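Local coordinates for alpha-aminoadipate carrier protein lysW (PDB 3VPB) that carries covalently bound substrates for arginine and lysine biosynthesis, bearing glutamate on its way to ornithine and alpha-aminoadipate on its way to lysine, at residues G11-P16 / L42-A47; E23-E28 / L33-D38. All blocks are in the same frame, centred on the assembly; numbering follows the deposited sequence.

Interaction 1 (G11-P16 / L42-A47); sequences GDVNVP and LALRLA
Val13 receives the tip of Leu44 on its branch point: Leu44 CD1 lies 3.7 Å from Val13 CB and 3.8 Å from Val13 CG2, with Val13 CG1 only slightly farther. Three carbons of the valine at nearly equal distance from one methyl mean that CD1 sits over the fork of the side chain instead of meeting a single branch. The torsions account for this. Leu44 has CG anti to its carbonyl carbon (chi1 -66°) and chi2 near 180°, an ordinary leucine conformation that carries the two methyls forward to the opposing strand. The other methyl, CD2, reaches Val15, where the fit is slacker, at 4.2 Å from Val15 CG2. The leucine fork therefore spans two valines placed two residues apart on one side of strand 12-15.

No hydrogen bond joins the segments, and the backbones stand well apart, with 8.9 Å between Val13 CA and Leu44 CA. That spacing is too wide for neighbouring strands of one sheet and fits two sheet faces meeting through their side chains. All three touching residues are buried, and Val25, Leu33 and Val35 also pack on Leu44. The other side of strand 12-15 is looser: Asp12 and Asn14 are exposed and make no contact with 42-47. Beyond the core on strand 41-46, Arg45 faces a neighbouring chain, a putative acetylornithine deacetylase, and forms a salt bridge there with Glu111 of that chain.

Val13 also touches the zinc ligands Cys6 and His27. The hydrophobic core thus continues up to the metal centre, as the two-stranded and three-stranded antiparallel sheets close on each other in this small zinc-ribbon domain.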
loop_
_atom_site.group_PDB
_atom_site.type_symbol
_atom_site.label_atom_id
_atom_site.label_comp_id
_atom_site.label_asym_id
_atom_site.label_seq_id
_atom_site.Cartn_x
_atom_site.Cartn_y
_atom_site.Cartn_z
ATOM N N GLY E 11 -23.990 -8.095 -19.599
ATOM C CA GLY E 11 -24.648 -9.373 -19.777
ATOM C C GLY E 11 -25.848 -9.460 -18.848
ATOM O O GLY E 11 -26.086 -8.571 -18.027
ATOM N N ASP E 12 -26.614 -10.532 -18.986
ATOM C CA ASP E 12 -27.751 -10.733 -18.117
ATOM C C ASP E 12 -27.324 -11.558 -16.912
ATOM O O ASP E 12 -26.649 -12.582 -17.052
ATOM C CB ASP E 12 -28.931 -11.362 -18.878
ATOM C CG ASP E 12 -29.799 -10.316 -19.589
ATOM O OD1 ASP E 12 -29.522 -9.103 -19.473
ATOM O OD2 ASP E 12 -30.780 -10.707 -20.260
ATOM N N VAL E 13 -27.698 -11.089 -15.721
ATOM C CA VAL E 13 -27.402 -11.821 -14.491
ATOM C C VAL E 13 -28.688 -12.275 -13.804
ATOM O O VAL E 13 -29.550 -11.457 -13.458
ATOM C CB VAL E 13 -26.557 -10.993 -13.489
ATOM C CG1 VAL E 13 -26.058 -11.881 -12.352
ATOM C CG2 VAL E 13 -25.391 -10.313 -14.187
ATOM N N ASN E 14 -28.793 -13.582 -13.597
ATOM C CA ASN E 14 -29.950 -14.151 -12.944
ATOM C C ASN E 14 -29.680 -14.239 -11.456
ATOM O O ASN E 14 -28.875 -15.044 -10.998
ATOM C CB ASN E 14 -30.309 -15.509 -13.556
ATOM C CG ASN E 14 -30.573 -15.417 -15.052
ATOM O OD1 ASN E 14 -31.377 -14.596 -15.510
ATOM N ND2 ASN E 14 -29.884 -16.255 -15.826
ATOM N N VAL E 15 -30.352 -13.367 -10.719
ATOM C CA VAL E 15 -30.189 -13.257 -9.278
ATOM C C VAL E 15 -31.348 -13.997 -8.586
ATOM O O VAL E 15 -32.514 -13.691 -8.838
ATOM C CB VAL E 15 -30.124 -11.764 -8.856
ATOM C CG1 VAL E 15 -30.158 -11.599 -7.336
ATOM C CG2 VAL E 15 -28.886 -11.103 -9.442
ATOM N N PRO E 16 -31.024 -14.979 -7.719
ATOM C CA PRO E 16 -32.060 -15.799 -7.065
ATOM C C PRO E 16 -33.001 -14.995 -6.153
ATOM O O PRO E 16 -32.645 -13.899 -5.707
ATOM C CB PRO E 16 -31.246 -16.809 -6.240
ATOM C CG PRO E 16 -29.885 -16.206 -6.093
ATOM C CD PRO E 16 -29.660 -15.388 -7.327
ATOM N N LEU E 42 -33.586 -3.922 -7.114
ATOM C CA LEU E 42 -32.349 -4.574 -6.783
ATOM C C LEU E 42 -31.435 -4.211 -7.942
ATOM O O LEU E 42 -31.893 -4.077 -9.074
ATOM C CB LEU E 42 -32.532 -6.074 -6.710
ATOM C CG LEU E 42 -32.478 -6.790 -5.366
ATOM C CD1 LEU E 42 -33.034 -5.979 -4.166
ATOM C CD2 LEU E 42 -33.140 -8.164 -5.496
ATOM N N ALA E 43 -30.162 -3.994 -7.653
ATOM C CA ALA E 43 -29.211 -3.699 -8.706
ATOM C C ALA E 43 -27.879 -4.344 -8.339
ATOM O O ALA E 43 -27.711 -4.862 -7.228
ATOM C CB ALA E 43 -29.062 -2.187 -8.872
ATOM N N LEU E 44 -26.941 -4.333 -9.278
ATOM C CA LEU E 44 -25.644 -4.954 -9.049
ATOM C C LEU E 44 -24.537 -3.931 -9.214
ATOM O O LEU E 44 -24.545 -3.161 -10.174
ATOM C CB LEU E 44 -25.451 -6.078 -10.048
ATOM C CG LEU E 44 -26.363 -7.301 -9.949
ATOM C CD1 LEU E 44 -26.211 -8.189 -11.160
ATOM C CD2 LEU E 44 -26.061 -8.085 -8.682
ATOM N N ARG E 45 -23.581 -3.909 -8.294
ATOM C CA ARG E 45 -22.343 -3.166 -8.561
ATOM C C ARG E 45 -21.106 -4.015 -8.261
ATOM O O ARG E 45 -21.215 -5.080 -7.659
ATOM C CB ARG E 45 -22.317 -1.833 -7.811
ATOM C CG ARG E 45 -22.466 -1.967 -6.325
ATOM C CD ARG E 45 -22.116 -0.669 -5.629
ATOM N NE ARG E 45 -22.534 -0.752 -4.238
ATOM C CZ ARG E 45 -23.541 -0.053 -3.714
ATOM N NH1 ARG E 45 -24.221 0.826 -4.451
ATOM N NH2 ARG E 45 -23.854 -0.220 -2.438
ATOM N N LEU E 46 -19.936 -3.540 -8.689
ATOM C CA LEU E 46 -18.669 -4.225 -8.443
ATOM C C LEU E 46 -18.455 -4.452 -6.954
ATOM O O LEU E 46 -18.575 -3.510 -6.154
ATOM C CB LEU E 46 -17.507 -3.403 -9.014
ATOM C CG LEU E 46 -16.221 -4.134 -9.429
ATOM C CD1 LEU E 46 -16.493 -5.111 -10.566
ATOM C CD2 LEU E 46 -15.148 -3.139 -9.818
ATOM N N ALA E 47 -18.159 -5.696 -6.579
ATOM C CA ALA E 47 -17.918 -6.030 -5.167
ATOM C C ALA E 47 -16.583 -5.433 -4.735
ATOM O O ALA E 47 -15.713 -5.189 -5.573
ATOM C CB ALA E 47 -17.880 -7.513 -4.974
#

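Interaction 2 (E23-E28 / L33-D38). With ZN (zinc ion), chain B.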
loop_
_atom_site.group_PDB
_atom_site.type_symbol
_atom_site.label_atom_id
_atom_site.label_comp_id
_atom_site.label_asym_id
_atom_site.label_seq_id
_atom_site.Cartn_x
_atom_site.Cartn_y
_atom_site.Cartn_z
ATOM N N GLU E 23 -25.341 -9.338 -0.632
ATOM C CA GLU E 23 -24.828 -10.644 -1.051
ATOM C C GLU E 23 -23.959 -10.532 -2.291
ATOM O O GLU E 23 -24.136 -9.629 -3.089
ATOM C CB GLU E 23 -25.968 -11.607 -1.338
ATOM C CG GLU E 23 -26.575 -12.218 -0.110
ATOM C CD GLU E 23 -27.426 -13.405 -0.440
ATOM O OE1 GLU E 23 -26.875 -14.511 -0.656
ATOM O OE2 GLU E 23 -28.657 -13.227 -0.472
ATOM N N ILE E 24 -23.024 -11.465 -2.430
ATOM C CA ILE E 24 -22.081 -11.477 -3.538
ATOM C C ILE E 24 -22.528 -12.475 -4.595
ATOM O O ILE E 24 -22.951 -13.592 -4.255
ATOM C CB ILE E 24 -20.671 -11.883 -3.039
ATOM C CG1 ILE E 24 -20.130 -10.863 -2.031
ATOM C CG2 ILE E 24 -19.702 -12.073 -4.203
ATOM C CD1 ILE E 24 -20.150 -9.425 -2.491
ATOM N N VAL E 25 -22.446 -12.075 -5.866
ATOM C CA VAL E 25 -22.711 -12.987 -6.994
ATOM C C VAL E 25 -21.585 -12.894 -8.030
ATOM O O VAL E 25 -21.083 -11.801 -8.326
ATOM C CB VAL E 25 -24.112 -12.756 -7.666
ATOM C CG1 VAL E 25 -25.232 -12.816 -6.633
ATOM C CG2 VAL E 25 -24.185 -11.440 -8.422
ATOM N N GLU E 26 -21.196 -14.043 -8.574
ATOM C CA GLU E 26 -20.144 -14.096 -9.572
ATOM C C GLU E 26 -20.742 -14.109 -10.959
ATOM O O GLU E 26 -21.729 -14.803 -11.209
ATOM C CB GLU E 26 -19.297 -15.352 -9.391
ATOM C CG GLU E 26 -18.405 -15.311 -8.175
ATOM C CD GLU E 26 -16.950 -15.548 -8.524
ATOM O OE1 GLU E 26 -16.104 -15.447 -7.607
ATOM O OE2 GLU E 26 -16.657 -15.825 -9.720
ATOM N N HIS E 27 -20.172 -13.324 -11.865
ATOM C CA HIS E 27 -20.642 -13.356 -13.228
ATOM C C HIS E 27 -19.590 -13.935 -14.158
ATOM O O HIS E 27 -18.397 -13.895 -13.855
ATOM C CB HIS E 27 -21.107 -11.977 -13.702
ATOM C CG HIS E 27 -22.015 -12.044 -14.885
ATOM N ND1 HIS E 27 -21.845 -11.259 -16.005
ATOM C CD2 HIS E 27 -23.072 -12.854 -15.148
ATOM C CE1 HIS E 27 -22.786 -11.549 -16.888
ATOM N NE2 HIS E 27 -23.536 -12.520 -16.397
ATOM N N GLU E 28 -20.058 -14.451 -15.294
ATOM C CA GLU E 28 -19.223 -15.220 -16.234
ATOM C C GLU E 28 -18.136 -14.380 -16.915
ATOM O O GLU E 28 -17.210 -14.923 -17.508
ATOM C CB GLU E 28 -20.104 -15.901 -17.291
ATOM C CG GLU E 28 -21.242 -15.004 -17.790
ATOM C CD GLU E 28 -21.842 -15.430 -19.119
ATOM O OE1 GLU E 28 -22.178 -14.523 -19.914
ATOM O OE2 GLU E 28 -21.987 -16.653 -19.363
ATOM N N LEU E 33 -19.655 -9.354 -7.972
ATOM C CA LEU E 33 -20.682 -8.319 -7.899
ATOM C C LEU E 33 -21.382 -8.381 -6.552
ATOM O O LEU E 33 -21.445 -9.440 -5.934
ATOM C CB LEU E 33 -21.712 -8.493 -9.037
ATOM C CG LEU E 33 -21.144 -8.550 -10.469
ATOM C CD1 LEU E 33 -22.207 -8.977 -11.515
ATOM C CD2 LEU E 33 -20.502 -7.233 -10.858
ATOM N N GLU E 34 -21.893 -7.241 -6.099
ATOM C CA GLU E 34 -22.670 -7.175 -4.871
ATOM C C GLU E 34 -24.081 -6.732 -5.212
ATOM O O GLU E 34 -24.264 -5.797 -5.989
ATOM C CB GLU E 34 -22.043 -6.157 -3.932
ATOM C CG GLU E 34 -22.498 -6.260 -2.489
ATOM C CD GLU E 34 -21.409 -5.789 -1.532
ATOM O OE1 GLU E 34 -21.451 -6.184 -0.347
ATOM O OE2 GLU E 34 -20.506 -5.024 -1.972
ATOM N N VAL E 35 -25.088 -7.379 -4.636
ATOM C CA VAL E 35 -26.440 -6.842 -4.824
ATOM C C VAL E 35 -26.710 -5.694 -3.841
ATOM O O VAL E 35 -26.216 -5.700 -2.703
ATOM C CB VAL E 35 -27.590 -7.941 -4.953
ATOM C CG1 VAL E 35 -27.085 -9.375 -4.829
ATOM C CG2 VAL E 35 -28.837 -7.641 -4.099
ATOM N N TYR E 36 -27.429 -4.676 -4.314
ATOM C CA TYR E 36 -27.808 -3.553 -3.461
ATOM C C TYR E 36 -29.201 -3.067 -3.847
ATOM O O TYR E 36 -29.729 -3.441 -4.893
ATOM C CB TYR E 36 -26.765 -2.417 -3.524
ATOM C CG TYR E 36 -26.739 -1.625 -4.813
ATOM C CD1 TYR E 36 -27.329 -0.355 -4.888
ATOM C CD2 TYR E 36 -26.108 -2.127 -5.951
ATOM C CE1 TYR E 36 -27.300 0.386 -6.075
ATOM C CE2 TYR E 36 -26.062 -1.388 -7.136
ATOM C CZ TYR E 36 -26.663 -0.134 -7.186
ATOM O OH TYR E 36 -26.644 0.589 -8.351
ATOM N N ASN E 37 -29.785 -2.248 -2.981
ATOM C CA ASN E 37 -31.095 -1.670 -3.230
ATOM C C ASN E 37 -30.980 -0.239 -3.742
ATOM O O ASN E 37 -30.261 0.579 -3.174
ATOM C CB ASN E 37 -31.940 -1.707 -1.959
ATOM C CG ASN E 37 -33.269 -0.992 -2.125
ATOM O OD1 ASN E 37 -34.049 -1.303 -3.023
ATOM N ND2 ASN E 37 -33.525 -0.023 -1.258
ATOM N N ASP E 38 -31.674 0.036 -4.836
ATOM C CA ASP E 38 -31.743 1.369 -5.408
ATOM C C ASP E 38 -33.238 1.688 -5.518
ATOM O O ASP E 38 -33.876 1.312 -6.496
ATOM C CB ASP E 38 -31.041 1.352 -6.776
ATOM C CG ASP E 38 -30.677 2.744 -7.283
ATOM O OD1 ASP E 38 -31.584 3.484 -7.705
ATOM O OD2 ASP E 38 -29.476 3.082 -7.294
HETATM ZN ZN ZN B . -20.612 -9.543 -16.277
#
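Glu23, Val25 and Leu33 supply the carbonyls that tie 23-28 to 33-38. Val35 N donates to Glu23 O at 2.9 Å. Val25 and Leu33 bond to each other in both directions, as befits an antiparallel hydrogen-bonded pair; the bond from Leu33 N to Val25 O is the more bent, at 144° about the hydrogen. Ile24 and Glu34 form the adjoining non-hydrogen-bonded pair.

Leu33 can be followed outward. Its CB lies 3.9 Å from Val25 CG2 and also approaches Val25 O, so the start of the side chain rests against its bridge partner. CG is still 3.9 Å from the same carbonyl oxygen, and CD1 then meets His27 CB at 3.9 Å. The leucine thereby runs from the paired strands to the zinc site. The arrangement is that of a zinc ribbon: the connection between strands 24-26 and 32-38 supplies His27, whose ND1 binds the zinc ion at 2.1 Å, and Cys29, while Cys6 and Cys9 come from the turn between strands 2-5 and 12-15. His27 NE2 is used as well, by the carbonyl of Asp12, so both ring nitrogens are engaged and the rotation of the imidazole is fixed.

On the face bearing Ile24 and Glu34, the side chains cross, with Ile24 CD1 3.9 Å from Glu34 CG. The glutamate has CG anti to the backbone N (chi1 -163°) and an extended chain, which takes its methylenes past that methyl. Ile9 of a neighbouring chain, a putative acetylornithine deacetylase, packs on both residues.

In the fold
The two contacts lie close together, their centres about 5 Å apart, and interaction 2 is nested along the chain inside the loop closed by interaction 1. Strand 32-38 is the middle strand of the three-stranded antiparallel sheet, with 24-26 on one edge and 41-46 on the other. Interaction 2 is a pairing within that sheet, whereas interaction 1 brings the sheet against the strand pair 2-5 and 12-15. Probable backbone hydrogen bonds, including Arg45 O to Glu34 N at 2.8 Å, connect them directly. Both contacts belong to the globular domain, past which the chain continues to the C-terminal Glu56, the residue that carries the substrate.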